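Local coordinates for protein Na-K-Cl cotransporter (Methanosarcina acetivorans, PDB 3G40) that forms the cytoplasmic C-terminal domain of a membrane transporter that probably moves chloride together with cations across the membrane, at residues Leu23-Glu28 and Gly48-Leu53; Asp122-Ile127 and Asp257-Arg262; Asn156-Trp161 and Trp192-Ser197; Ser240-Ala245 and Met265-Ser270. All coordinates share one frame; numbering follows the deposited sequence.

Contact 1. Residues Leu23-Glu28 and Gly48-Leu53; sequences LLVPVE and GSVKLL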
loop_
_atom_site.group_PDB
_atom_site.type_symbol
_atom_site.label_atom_id
_atom_site.label_comp_id
_atom_site.label_asym_id
_atom_site.label_seq_id
_atom_site.Cartn_x
_atom_site.Cartn_y
_atom_site.Cartn_z
ATOM N N LEU A 23 2.386 1.063 20.398
ATOM C CA LEU A 23 1.478 0.027 19.920
ATOM C C LEU A 23 1.930 -1.361 20.348
ATOM O O LEU A 23 3.121 -1.658 20.350
ATOM C CB LEU A 23 1.405 0.037 18.390
ATOM C CG LEU A 23 1.072 1.384 17.751
ATOM C CD1 LEU A 23 0.974 1.236 16.227
ATOM C CD2 LEU A 23 -0.217 1.908 18.347
ATOM N N LEU A 24 0.967 -2.203 20.698
ATOM C CA LEU A 24 1.203 -3.637 20.793
ATOM C C LEU A 24 0.583 -4.251 19.543
ATOM O O LEU A 24 -0.619 -4.105 19.299
ATOM C CB LEU A 24 0.540 -4.205 22.043
ATOM C CG LEU A 24 0.696 -5.714 22.238
ATOM C CD1 LEU A 24 2.174 -6.083 22.375
ATOM C CD2 LEU A 24 -0.073 -6.138 23.463
ATOM N N VAL A 25 1.412 -4.898 18.738
ATOM C CA VAL A 25 0.976 -5.421 17.452
ATOM C C VAL A 25 1.146 -6.944 17.385
ATOM O O VAL A 25 2.255 -7.442 17.195
ATOM C CB VAL A 25 1.783 -4.770 16.297
ATOM C CG1 VAL A 25 1.279 -5.257 14.940
ATOM C CG2 VAL A 25 1.734 -3.235 16.391
ATOM N N PRO A 26 0.042 -7.691 17.518
ATOM C CA PRO A 26 0.153 -9.140 17.330
ATOM C C PRO A 26 0.465 -9.458 15.877
ATOM O O PRO A 26 -0.089 -8.822 14.972
ATOM C CB PRO A 26 -1.239 -9.666 17.694
ATOM C CG PRO A 26 -2.003 -8.487 18.257
ATOM C CD PRO A 26 -1.343 -7.252 17.751
ATOM N N VAL A 27 1.351 -10.423 15.657
ATOM C CA VAL A 27 1.745 -10.821 14.321
ATOM C C VAL A 27 1.668 -12.339 14.181
ATOM O O VAL A 27 2.359 -13.070 14.893
ATOM C CB VAL A 27 3.180 -10.386 14.028
ATOM C CG1 VAL A 27 3.609 -10.881 12.657
ATOM C CG2 VAL A 27 3.307 -8.877 14.131
ATOM N N GLU A 28 0.821 -12.813 13.275
ATOM C CA GLU A 28 0.783 -14.233 12.949
ATOM C C GLU A 28 1.479 -14.452 11.614
ATOM O O GLU A 28 2.161 -15.450 11.405
ATOM C CB GLU A 28 -0.662 -14.726 12.879
ATOM C CG GLU A 28 -1.444 -14.477 14.147
ATOM C CD GLU A 28 -2.710 -15.312 14.226
ATOM O OE1 GLU A 28 -3.504 -15.095 15.164
ATOM O OE2 GLU A 28 -2.909 -16.186 13.356
ATOM N N GLY A 48 7.471 7.364 18.961
ATOM C CA GLY A 48 6.462 6.431 19.439
ATOM C C GLY A 48 7.123 5.047 19.506
ATOM O O GLY A 48 8.343 4.937 19.376
ATOM N N SER A 49 6.354 3.986 19.705
ATOM C CA SER A 49 6.971 2.653 19.674
ATOM C C SER A 49 6.057 1.553 19.165
ATOM O O SER A 49 4.835 1.678 19.204
ATOM C CB SER A 49 7.520 2.257 21.048
ATOM O OG SER A 49 6.466 2.008 21.961
ATOM N N VAL A 50 6.678 0.459 18.725
ATOM C CA VAL A 50 5.966 -0.698 18.213
ATOM C C VAL A 50 6.534 -1.985 18.840
ATOM O O VAL A 50 7.697 -2.312 18.632
ATOM C CB VAL A 50 6.108 -0.802 16.687
ATOM C CG1 VAL A 50 5.463 -2.075 16.184
ATOM C CG2 VAL A 50 5.475 0.449 15.985
ATOM N N LYS A 51 5.712 -2.692 19.608
ATOM C CA LYS A 51 6.078 -4.005 20.116
ATOM C C LYS A 51 5.457 -5.094 19.250
ATOM O O LYS A 51 4.239 -5.215 19.171
ATOM C CB LYS A 51 5.622 -4.176 21.566
ATOM C CG LYS A 51 6.092 -5.491 22.188
ATOM C CD LYS A 51 5.864 -5.482 23.694
ATOM C CE LYS A 51 7.125 -5.902 24.451
ATOM N NZ LYS A 51 7.781 -7.102 23.867
ATOM N N LEU A 52 6.303 -5.876 18.589
ATOM C CA LEU A 52 5.816 -6.966 17.768
ATOM C C LEU A 52 5.634 -8.210 18.619
ATOM O O LEU A 52 6.593 -8.725 19.168
ATOM C CB LEU A 52 6.790 -7.226 16.635
ATOM C CG LEU A 52 7.057 -5.983 15.796
ATOM C CD1 LEU A 52 8.160 -6.236 14.791
ATOM C CD2 LEU A 52 5.747 -5.479 15.085
ATOM N N LEU A 53 4.390 -8.667 18.745
ATOM C CA LEU A 53 4.065 -9.849 19.527
ATOM C C LEU A 53 3.784 -11.000 18.577
ATOM O O LEU A 53 2.671 -11.135 18.049
ATOM C CB LEU A 53 2.857 -9.586 20.429
ATOM C CG LEU A 53 2.318 -10.761 21.251
ATOM C CD1 LEU A 53 3.370 -11.266 22.215
ATOM C CD2 LEU A 53 1.068 -10.349 22.013
HETATM O O HOH W 1 4.919 -0.320 22.208
#

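Contact 2. Residues Asp122-Ile127 and Asp257-Arg262; sequences DRDEEI and DLDLAR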
loop_
_atom_site.group_PDB
_atom_site.type_symbol
_atom_site.label_atom_id
_atom_site.label_comp_id
_atom_site.label_asym_id
_atom_site.label_seq_id
_atom_site.Cartn_x
_atom_site.Cartn_y
_atom_site.Cartn_z
ATOM N N ASP A 122 -14.473 -15.522 10.901
ATOM C CA ASP A 122 -14.178 -16.673 11.753
ATOM C C ASP A 122 -13.655 -16.299 13.137
ATOM O O ASP A 122 -13.684 -17.117 14.054
ATOM C CB ASP A 122 -13.166 -17.603 11.075
ATOM C CG ASP A 122 -13.660 -18.141 9.745
ATOM O OD1 ASP A 122 -14.780 -17.777 9.327
ATOM O OD2 ASP A 122 -12.919 -18.929 9.117
ATOM N N ARG A 123 -13.172 -15.073 13.289
ATOM C CA ARG A 123 -12.506 -14.693 14.528
ATOM C C ARG A 123 -13.208 -13.586 15.289
ATOM O O ARG A 123 -12.702 -13.115 16.309
ATOM C CB ARG A 123 -11.078 -14.255 14.236
ATOM C CG ARG A 123 -10.148 -15.388 13.903
ATOM C CD ARG A 123 -8.790 -14.837 13.564
ATOM N NE ARG A 123 -7.748 -15.832 13.755
ATOM C CZ ARG A 123 -6.458 -15.539 13.837
ATOM N NH1 ARG A 123 -6.064 -14.276 13.749
ATOM N NH2 ARG A 123 -5.568 -16.507 14.013
ATOM N N ASP A 124 -14.371 -13.169 14.807
ATOM C CA ASP A 124 -15.018 -11.997 15.377
ATOM C C ASP A 124 -15.206 -12.093 16.886
ATOM O O ASP A 124 -15.023 -11.110 17.605
ATOM C CB ASP A 124 -16.336 -11.692 14.662
ATOM C CG ASP A 124 -16.114 -11.099 13.283
ATOM O OD1 ASP A 124 -14.986 -11.237 12.767
ATOM O OD2 ASP A 124 -17.050 -10.494 12.720
ATOM N N GLU A 125 -15.551 -13.278 17.374
ATOM C CA GLU A 125 -15.793 -13.418 18.802
ATOM C C GLU A 125 -14.522 -13.212 19.628
ATOM O O GLU A 125 -14.531 -12.458 20.602
ATOM C CB GLU A 125 -16.463 -14.748 19.139
ATOM C CG GLU A 125 -17.234 -14.667 20.432
ATOM C CD GLU A 125 -18.004 -13.357 20.550
ATOM O OE1 GLU A 125 -18.838 -13.067 19.663
ATOM O OE2 GLU A 125 -17.779 -12.617 21.531
ATOM N N GLU A 126 -13.435 -13.872 19.239
ATOM C CA GLU A 126 -12.151 -13.673 19.913
ATOM C C GLU A 126 -11.732 -12.208 19.828
ATOM O O GLU A 126 -11.321 -11.604 20.818
ATOM C CB GLU A 126 -11.063 -14.549 19.294
ATOM C CG GLU A 126 -11.184 -16.029 19.608
ATOM C CD GLU A 126 -9.971 -16.812 19.137
ATOM O OE1 GLU A 126 -9.117 -16.220 18.443
ATOM O OE2 GLU A 126 -9.871 -18.016 19.463
ATOM N N ILE A 127 -11.840 -11.645 18.629
ATOM C CA ILE A 127 -11.498 -10.247 18.405
ATOM C C ILE A 127 -12.276 -9.332 19.345
ATOM O O ILE A 127 -11.698 -8.465 20.001
ATOM C CB ILE A 127 -11.728 -9.851 16.934
ATOM C CG1 ILE A 127 -10.639 -10.474 16.055
ATOM C CG2 ILE A 127 -11.749 -8.336 16.776
ATOM C CD1 ILE A 127 -10.737 -10.090 14.599
ATOM N N ASP A 257 -19.858 -3.725 16.848
ATOM C CA ASP A 257 -20.435 -4.553 15.799
ATOM C C ASP A 257 -19.443 -4.581 14.645
ATOM O O ASP A 257 -19.407 -3.658 13.830
ATOM C CB ASP A 257 -21.769 -3.977 15.331
ATOM C CG ASP A 257 -22.462 -4.856 14.300
ATOM O OD1 ASP A 257 -21.832 -5.806 13.792
ATOM O OD2 ASP A 257 -23.647 -4.590 13.994
ATOM N N LEU A 258 -18.634 -5.636 14.595
ATOM C CA LEU A 258 -17.571 -5.764 13.600
ATOM C C LEU A 258 -18.097 -5.807 12.167
ATOM O O LEU A 258 -17.379 -5.451 11.226
ATOM C CB LEU A 258 -16.715 -7.003 13.876
ATOM C CG LEU A 258 -15.963 -7.060 15.207
ATOM C CD1 LEU A 258 -14.954 -8.193 15.189
ATOM C CD2 LEU A 258 -15.275 -5.743 15.503
ATOM N N ASP A 259 -19.342 -6.250 11.997
ATOM C CA ASP A 259 -19.954 -6.275 10.670
ATOM C C ASP A 259 -20.304 -4.863 10.218
ATOM O O ASP A 259 -20.239 -4.539 9.034
ATOM C CB ASP A 259 -21.200 -7.161 10.655
ATOM C CG ASP A 259 -20.863 -8.636 10.558
ATOM O OD1 ASP A 259 -19.735 -8.969 10.133
ATOM O OD2 ASP A 259 -21.732 -9.465 10.902
ATOM N N LEU A 260 -20.681 -4.028 11.176
ATOM C CA LEU A 260 -20.940 -2.627 10.904
ATOM C C LEU A 260 -19.636 -1.969 10.446
ATOM O O LEU A 260 -19.624 -1.188 9.496
ATOM C CB LEU A 260 -21.477 -1.952 12.160
ATOM C CG LEU A 260 -22.494 -0.834 11.961
ATOM C CD1 LEU A 260 -23.216 -0.537 13.268
ATOM C CD2 LEU A 260 -21.818 0.409 11.413
ATOM N N ALA A 261 -18.534 -2.306 11.113
ATOM C CA ALA A 261 -17.229 -1.773 10.739
ATOM C C ALA A 261 -16.884 -2.169 9.308
ATOM O O ALA A 261 -16.440 -1.335 8.522
ATOM C CB ALA A 261 -16.143 -2.254 11.715
ATOM N N ARG A 262 -17.101 -3.441 8.974
ATOM C CA ARG A 262 -16.791 -3.937 7.641
ATOM C C ARG A 262 -17.651 -3.228 6.609
ATOM O O ARG A 262 -17.173 -2.854 5.541
ATOM C CB ARG A 262 -17.013 -5.447 7.545
ATOM C CG ARG A 262 -15.969 -6.288 8.259
ATOM C CD ARG A 262 -16.196 -7.770 7.989
ATOM N NE ARG A 262 -15.235 -8.601 8.701
ATOM C CZ ARG A 262 -15.436 -9.100 9.916
ATOM N NH1 ARG A 262 -16.574 -8.858 10.556
ATOM N NH2 ARG A 262 -14.499 -9.844 10.489
#

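Contact 3. Residues Asn156-Trp161 and Trp192-Ser197; sequences NLINLW and WKASLS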
loop_
_atom_site.group_PDB
_atom_site.type_symbol
_atom_site.label_atom_id
_atom_site.label_comp_id
_atom_site.label_asym_id
_atom_site.label_seq_id
_atom_site.Cartn_x
_atom_site.Cartn_y
_atom_site.Cartn_z
ATOM N N ASN A 156 -3.989 11.260 1.121
ATOM C CA ASN A 156 -4.047 12.717 1.036
ATOM C C ASN A 156 -5.302 13.320 1.666
ATOM O O ASN A 156 -5.412 14.543 1.808
ATOM C CB ASN A 156 -3.883 13.188 -0.414
ATOM C CG ASN A 156 -5.067 12.832 -1.288
ATOM O OD1 ASN A 156 -5.792 11.884 -1.011
ATOM N ND2 ASN A 156 -5.267 13.597 -2.360
ATOM N N LEU A 157 -6.248 12.471 2.046
ATOM C CA LEU A 157 -7.484 12.962 2.657
ATOM C C LEU A 157 -7.862 12.076 3.827
ATOM O O LEU A 157 -7.933 10.862 3.692
ATOM C CB LEU A 157 -8.644 13.007 1.629
ATOM C CG LEU A 157 -8.433 13.904 0.398
ATOM C CD1 LEU A 157 -9.428 13.576 -0.715
ATOM C CD2 LEU A 157 -8.509 15.376 0.796
ATOM N N ILE A 158 -8.102 12.694 4.977
ATOM C CA ILE A 158 -8.504 11.983 6.184
ATOM C C ILE A 158 -9.817 12.581 6.675
ATOM O O ILE A 158 -9.930 13.802 6.774
ATOM C CB ILE A 158 -7.440 12.136 7.311
ATOM C CG1 ILE A 158 -6.073 11.614 6.841
ATOM C CG2 ILE A 158 -7.869 11.390 8.566
ATOM C CD1 ILE A 158 -4.906 12.031 7.734
ATOM N N ASN A 159 -10.799 11.733 6.973
ATOM C CA ASN A 159 -12.019 12.172 7.654
ATOM C C ASN A 159 -12.017 11.634 9.078
ATOM O O ASN A 159 -11.818 10.439 9.286
ATOM C CB ASN A 159 -13.281 11.644 6.965
ATOM C CG ASN A 159 -13.576 12.333 5.643
ATOM O OD1 ASN A 159 -13.041 13.401 5.343
ATOM N ND2 ASN A 159 -14.437 11.717 4.849
ATOM N N LEU A 160 -12.238 12.505 10.057
ATOM C CA LEU A 160 -12.463 12.052 11.432
ATOM C C LEU A 160 -13.966 12.167 11.689
ATOM O O LEU A 160 -14.520 13.270 11.663
ATOM C CB LEU A 160 -11.714 12.955 12.412
ATOM C CG LEU A 160 -11.185 12.528 13.775
ATOM C CD1 LEU A 160 -11.520 13.657 14.721
ATOM C CD2 LEU A 160 -11.647 11.127 14.312
ATOM N N TRP A 161 -14.617 11.031 11.920
ATOM C CA TRP A 161 -16.045 10.987 12.189
ATOM C C TRP A 161 -16.316 11.130 13.672
ATOM O O TRP A 161 -15.892 10.307 14.479
ATOM C CB TRP A 161 -16.647 9.679 11.668
ATOM C CG TRP A 161 -16.662 9.619 10.193
ATOM C CD1 TRP A 161 -15.655 9.190 9.379
ATOM C CD2 TRP A 161 -17.722 10.055 9.330
ATOM N NE1 TRP A 161 -16.032 9.308 8.062
ATOM C CE2 TRP A 161 -17.297 9.836 8.007
ATOM C CE3 TRP A 161 -18.995 10.592 9.553
ATOM C CZ2 TRP A 161 -18.101 10.136 6.905
ATOM C CZ3 TRP A 161 -19.793 10.889 8.458
ATOM C CH2 TRP A 161 -19.344 10.662 7.154
ATOM N N TRP A 192 1.391 12.242 6.985
ATOM C CA TRP A 192 1.034 12.145 5.560
ATOM C C TRP A 192 1.034 13.502 4.863
ATOM O O TRP A 192 1.027 13.569 3.623
ATOM C CB TRP A 192 -0.365 11.542 5.387
ATOM C CG TRP A 192 -0.483 10.097 5.741
ATOM C CD1 TRP A 192 0.529 9.242 6.133
ATOM C CD2 TRP A 192 -1.681 9.311 5.707
ATOM N NE1 TRP A 192 0.017 7.980 6.355
ATOM C CE2 TRP A 192 -1.332 7.995 6.096
ATOM C CE3 TRP A 192 -3.012 9.593 5.388
ATOM C CZ2 TRP A 192 -2.272 6.970 6.181
ATOM C CZ3 TRP A 192 -3.951 8.575 5.478
ATOM C CH2 TRP A 192 -3.571 7.271 5.863
ATOM N N LYS A 193 1.015 14.578 5.650
ATOM C CA LYS A 193 0.788 15.917 5.102
ATOM C C LYS A 193 -0.489 15.903 4.273
ATOM O O LYS A 193 -0.530 16.410 3.155
ATOM C CB LYS A 193 1.976 16.386 4.265
ATOM C CG LYS A 193 3.239 16.581 5.090
ATOM C CD LYS A 193 4.354 17.226 4.289
ATOM C CE LYS A 193 5.554 17.528 5.179
ATOM N NZ LYS A 193 6.669 18.176 4.433
ATOM N N ALA A 194 -1.523 15.309 4.855
ATOM C CA ALA A 194 -2.833 15.159 4.238
ATOM C C ALA A 194 -3.784 16.265 4.699
ATOM O O ALA A 194 -3.514 16.956 5.684
ATOM C CB ALA A 194 -3.416 13.775 4.610
ATOM N N SER A 195 -4.899 16.424 3.990
ATOM C CA SER A 195 -5.970 17.314 4.450
ATOM C C SER A 195 -6.908 16.577 5.396
ATOM O O SER A 195 -7.240 15.417 5.169
ATOM C CB SER A 195 -6.766 17.857 3.258
ATOM O OG SER A 195 -5.906 18.595 2.424
ATOM N N LEU A 196 -7.330 17.254 6.460
ATOM C CA LEU A 196 -8.173 16.648 7.479
ATOM C C LEU A 196 -9.546 17.302 7.517
ATOM O O LEU A 196 -9.638 18.532 7.512
ATOM C CB LEU A 196 -7.518 16.790 8.854
ATOM C CG LEU A 196 -8.279 16.271 10.068
ATOM C CD1 LEU A 196 -8.649 14.791 9.923
ATOM C CD2 LEU A 196 -7.443 16.475 11.349
ATOM N N SER A 197 -10.603 16.489 7.560
ATOM C CA SER A 197 -11.966 17.012 7.762
ATOM C C SER A 197 -12.594 16.375 8.983
ATOM O O SER A 197 -12.361 15.198 9.264
ATOM C CB SER A 197 -12.891 16.745 6.561
ATOM O OG SER A 197 -12.402 17.308 5.366
HETATM O O HOH W 2 -10.323 15.565 4.218
#

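Contact 4. Residues Ser240-Ala245 and Met265-Ser270; sequences SKLPFA and MEKAGS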
loop_
_atom_site.group_PDB
_atom_site.type_symbol
_atom_site.label_atom_id
_atom_site.label_comp_id
_atom_site.label_asym_id
_atom_site.label_seq_id
_atom_site.Cartn_x
_atom_site.Cartn_y
_atom_site.Cartn_z
ATOM N N SER A 240 -26.176 6.228 1.934
ATOM C CA SER A 240 -25.782 5.320 0.861
ATOM C C SER A 240 -24.301 5.457 0.494
ATOM O O SER A 240 -23.668 4.491 0.066
ATOM C CB SER A 240 -26.660 5.542 -0.373
ATOM O OG SER A 240 -26.804 6.926 -0.647
ATOM N N LYS A 241 -23.755 6.657 0.670
ATOM C CA LYS A 241 -22.368 6.943 0.315
ATOM C C LYS A 241 -21.734 7.845 1.369
ATOM O O LYS A 241 -22.432 8.598 2.048
ATOM C CB LYS A 241 -22.314 7.636 -1.046
ATOM C CG LYS A 241 -23.106 8.934 -1.080
ATOM C CD LYS A 241 -23.309 9.463 -2.490
ATOM C CE LYS A 241 -24.267 10.655 -2.486
ATOM N NZ LYS A 241 -24.437 11.270 -3.833
ATOM N N LEU A 242 -20.412 7.771 1.502
ATOM C CA LEU A 242 -19.687 8.641 2.424
ATOM C C LEU A 242 -18.906 9.704 1.653
ATOM O O LEU A 242 -18.519 9.483 0.510
ATOM C CB LEU A 242 -18.722 7.819 3.286
ATOM C CG LEU A 242 -19.316 6.691 4.130
ATOM C CD1 LEU A 242 -18.249 6.094 5.031
ATOM C CD2 LEU A 242 -20.488 7.204 4.955
ATOM N N PRO A 243 -18.684 10.872 2.272
ATOM C CA PRO A 243 -17.802 11.852 1.638
ATOM C C PRO A 243 -16.419 11.224 1.521
ATOM O O PRO A 243 -15.962 10.579 2.477
ATOM C CB PRO A 243 -17.760 13.002 2.647
ATOM C CG PRO A 243 -18.976 12.829 3.481
ATOM C CD PRO A 243 -19.248 11.361 3.540
ATOM N N PHE A 244 -15.760 11.409 0.382
ATOM C CA PHE A 244 -14.554 10.629 0.089
ATOM C C PHE A 244 -13.338 10.967 0.965
ATOM O O PHE A 244 -13.075 12.137 1.248
ATOM C CB PHE A 244 -14.151 10.741 -1.378
ATOM C CG PHE A 244 -12.907 9.952 -1.691
ATOM C CD1 PHE A 244 -12.985 8.590 -1.931
ATOM C CD2 PHE A 244 -11.656 10.558 -1.677
ATOM C CE1 PHE A 244 -11.837 7.843 -2.189
ATOM C CE2 PHE A 244 -10.506 9.817 -1.929
ATOM C CZ PHE A 244 -10.601 8.460 -2.190
ATOM N N ALA A 245 -12.600 9.939 1.385
ATOM C CA ALA A 245 -11.300 10.129 2.053
ATOM C C ALA A 245 -10.366 8.938 1.784
ATOM O O ALA A 245 -10.834 7.853 1.486
ATOM C CB ALA A 245 -11.471 10.304 3.558
ATOM N N MET A 265 -16.439 0.252 5.653
ATOM C CA MET A 265 -15.289 0.254 4.770
ATOM C C MET A 265 -15.709 -0.042 3.332
ATOM O O MET A 265 -15.225 0.585 2.395
ATOM C CB MET A 265 -14.216 -0.739 5.252
ATOM C CG MET A 265 -13.040 -0.824 4.296
ATOM S SD MET A 265 -13.215 -2.233 3.193
ATOM C CE MET A 265 -12.809 -3.545 4.333
ATOM N N GLU A 266 -16.631 -0.984 3.167
ATOM C CA GLU A 266 -17.091 -1.382 1.842
ATOM C C GLU A 266 -17.860 -0.256 1.165
ATOM O O GLU A 266 -17.694 -0.015 -0.027
ATOM C CB GLU A 266 -17.977 -2.619 1.941
ATOM C CG GLU A 266 -17.220 -3.876 2.326
ATOM C CD GLU A 266 -18.126 -4.942 2.905
ATOM O OE1 GLU A 266 -19.361 -4.742 2.905
ATOM O OE2 GLU A 266 -17.601 -5.979 3.365
ATOM N N LYS A 267 -18.704 0.418 1.938
ATOM C CA LYS A 267 -19.497 1.543 1.442
ATOM C C LYS A 267 -18.594 2.722 1.081
ATOM O O LYS A 267 -18.790 3.375 0.060
ATOM C CB LYS A 267 -20.522 1.964 2.498
ATOM C CG LYS A 267 -21.361 3.161 2.117
ATOM C CD LYS A 267 -22.035 3.764 3.341
ATOM C CE LYS A 267 -22.952 2.769 4.034
ATOM N NZ LYS A 267 -23.649 3.368 5.212
ATOM N N ALA A 268 -17.597 2.976 1.926
ATOM C CA ALA A 268 -16.633 4.049 1.697
ATOM C C ALA A 268 -15.799 3.841 0.435
ATOM O O ALA A 268 -15.436 4.804 -0.247
ATOM C CB ALA A 268 -15.715 4.182 2.904
ATOM N N GLY A 269 -15.479 2.584 0.136
ATOM C CA GLY A 269 -14.609 2.280 -0.982
ATOM C C GLY A 269 -13.177 2.660 -0.650
ATOM O O GLY A 269 -12.337 2.797 -1.541
ATOM N N SER A 270 -12.904 2.835 0.642
ATOM C CA SER A 270 -11.564 3.164 1.104
ATOM C C SER A 270 -11.358 2.677 2.542
ATOM O O SER A 270 -12.303 2.232 3.193
ATOM C CB SER A 270 -11.339 4.667 1.011
ATOM O OG SER A 270 -12.222 5.323 1.882
HETATM O O HOH W 3 -16.669 7.610 -0.382
HETATM O O HOH W 4 -19.037 6.159 -0.507
HETATM O O HOH W 5 -14.112 7.284 0.916
#

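Contact 1. Residues Leu23-Glu28 and Gly48-Leu53
Val25 and Leu52 sit beside each other on parallel strands, and with Leu23, Val27 and Val50 they make the tightly packed side of this contact. Val25 CG2 meets Val50 CG1 at 3.9 Å, the two valines crossing at a slant; the branch can do so because it stands beside the backbone N while CG1 is anti to it (chi1 -177°). Leu52 reaches in with CD2, which lies 4.2 Å from Val25 CB and close to Val27 CG2 as well. Helix 30-44 closes over this face, with Leu40 and Thr44 against Leu23, Thr44 against Val50, and Leu33 against Val27.

The other face is packed at Leu24 and Leu53 but opens toward solvent at Lys51 and Pro26, both partly exposed. Here Leu24 and Lys51 run alongside and point the same way, Leu24 CD1 touching Lys51 CD at 4.0 Å and Leu53 CB at 4.1 Å. The lysine chain then bends at its outer torsions and carries its end away from Leu24. A water donates to Leu23 O and to Ser49 OG (2.9 and 2.8 Å), tying the start of the ladder to a hydroxyl that is also paired with Asn22.

Between the faces, Leu23 N to Ser49 O, Lys51 N to Leu23 O, Val25 N to Lys51 O, Leu53 N to Val25 O and Val27 N to Leu53 O are all hydrogen bonds. Between two of these rungs Pro26 CA makes a CA-H...O contact with Leu53 O at 3.3 Å. The chemistry thus combines a regular parallel backbone ladder with aliphatic side chains under helix 30-44, the lysine and the serine-bound water lying on the other side.

Contact 2. Residues Asp122-Ile127 and Asp257-Arg262
Asp124 and Arg262 reach toward each other tip to tip, with carboxylate and guanidinium planes only 6° apart. The arginine grips end-on: NH2 donates to Asp124 OD1 at 2.7 Å and NH1 to Asp124 OD2 at 2.8 Å, each oxygen using its syn lone pair. This two-pronged, nearly coplanar salt bridge fixes the rotation of both groups. Extended from CG to NE, the arginine chain delivers its head from the far helix, while NE is taken by Pro118 O. Asp259 OD1 adds a weak bond to the same NH1, at 3.2 Å, and comes within 4.0 Å of Asp124 OD2; the arginine charge, together with Arg121, which pairs with Asp259, would probably offset the repulsion between the two carboxylates.

Beside the bridge, Leu258 CD1 packs at 3.7 Å against Asp124 CG and at 3.6 Å against Ile127 CG2, the leucine and isoleucine crossing obliquely. Asp124 and Arg262 are both buried, and Leu258 lines one flank of their bridge with aliphatic carbon.

The contact joins the first turns of helices 124-136 and 258-268. Leu117 and Pro118, from the loop after strand 112-116, pack against both sides of this junction, Pro118 on Ile127 and Leu117 on Ala261 and Arg262.

Contact 3. Residues Asn156-Trp161 and Trp192-Ser197
Ile158 turns CG1 anti to its carbonyl carbon (chi1 -58°) and CG2 anti to its backbone N, which spreads the two branches toward different partners. CG1 and CD1 go to Trp192, CD1 lying 3.9 Å from CE3 of the indole and equally near Ala194 CB. CG2 goes to Leu196, whose CG is anti to the backbone N (chi1 177°) and whose CD1 comes within 3.7 Å of it. That same leucine methyl rests 3.5 Å from Ile158 O. An alanine in place of Ile158 would probably open a gap between the indole, Ala194 and the Leu196 methyl, leaving the Trp192 ring with less to hold it. The indole nitrogen is itself bonded to Asp42.

The opposite face is more polar. Asn159 OD1 lies 3.6 Å from Ser197 CB, and Leu157 CD2 packs on Ser195 CB at its exposed margin. A water bonded to Ser197 OG at 2.9 Å also sits near Ile158 O.

The axes of strands 157-161 and 195-197 run parallel to within 21°, and the backbones are joined by hydrogen bonds from Ser195 N to Asn156 O, Ile158 N to Ser195 O, Ser197 N to Ile158 O and Leu160 N to Ser197 O, the last 2.8 Å long.

Helix 179-192 links the strands and packs through Leu188, Ala181 and Ala185 on Ile158 and Leu160. Two adjacent parallel strands joined through a helix that covers one face form a beta-alpha-beta crossover, the repeating element of open alpha/beta sheets.

Contact 4. Residues Ser240-Ala245 and Met265-Ser270
The flat carbonyl group of Ala245 meets the hydroxyl of Ser270, which donates to Ala245 O at 2.9 Å from a position tilted 21° out of the carbonyl plane. Ser270 OG stands between its own backbone N and carbonyl carbon (chi1 64°), and CB leans on the same oxygen at 3.3 Å. A second carbonyl, that of Ser240, is met by aliphatic carbon: Lys267 CG lies 3.4 Å from Ser240 O. The lysine chain bends at chi3, and its NZ is bonded to Pro236 O and Ser239 O.

Leu242 crosses that chain at about a right angle, CG lying 4.1 Å from Lys267 CD, and pushes CD1 to within 3.8 Å of Ala268 CB. Waters join the backbones around this apolar patch. One accepts from Leu242 N and donates to Lys267 O; another accepts from Ala245 N at 3.1 Å and donates to Ser270 OG at 2.9 Å. An alanine in place of Ser270 would probably leave Ala245 O without its hydroxyl donor and this second water without one of its partners.

The link after strand 228-232 is thus laid along the C-terminal end of helix 258-268, just before strand 271-276. His248 of strand 247-251 lies under Leu242, Ala268 and Ser270, Asn159 of strand 157-161 touches Ala245, and Phe244 packs on Met34 of the second subunit.

In the fold
Contacts 1 and 3 lie on the same ten-stranded mixed sheet, on opposite sides of the chain's centre with their own centres 25 Å apart; each pairs two parallel strands, contact 1 within the first half of the domain and contact 3 within the second. Contact 2 ties these halves together through helices 124-136 and 258-268. Those helices precede strands 140-145 and 271-276, which meet antiparallel in mid-sheet. Contact 2 touches contact 1 through the Glu28–Arg123 salt bridge and shares helix 258-268 with contact 4, which in turn packs on contact 3 through Asn159 and Trp161. Along the chain contact 1 closes first, contact 3 is nested within contact 2, and contacts 2 and 4 interleave, consistent with two halves joined into one domain.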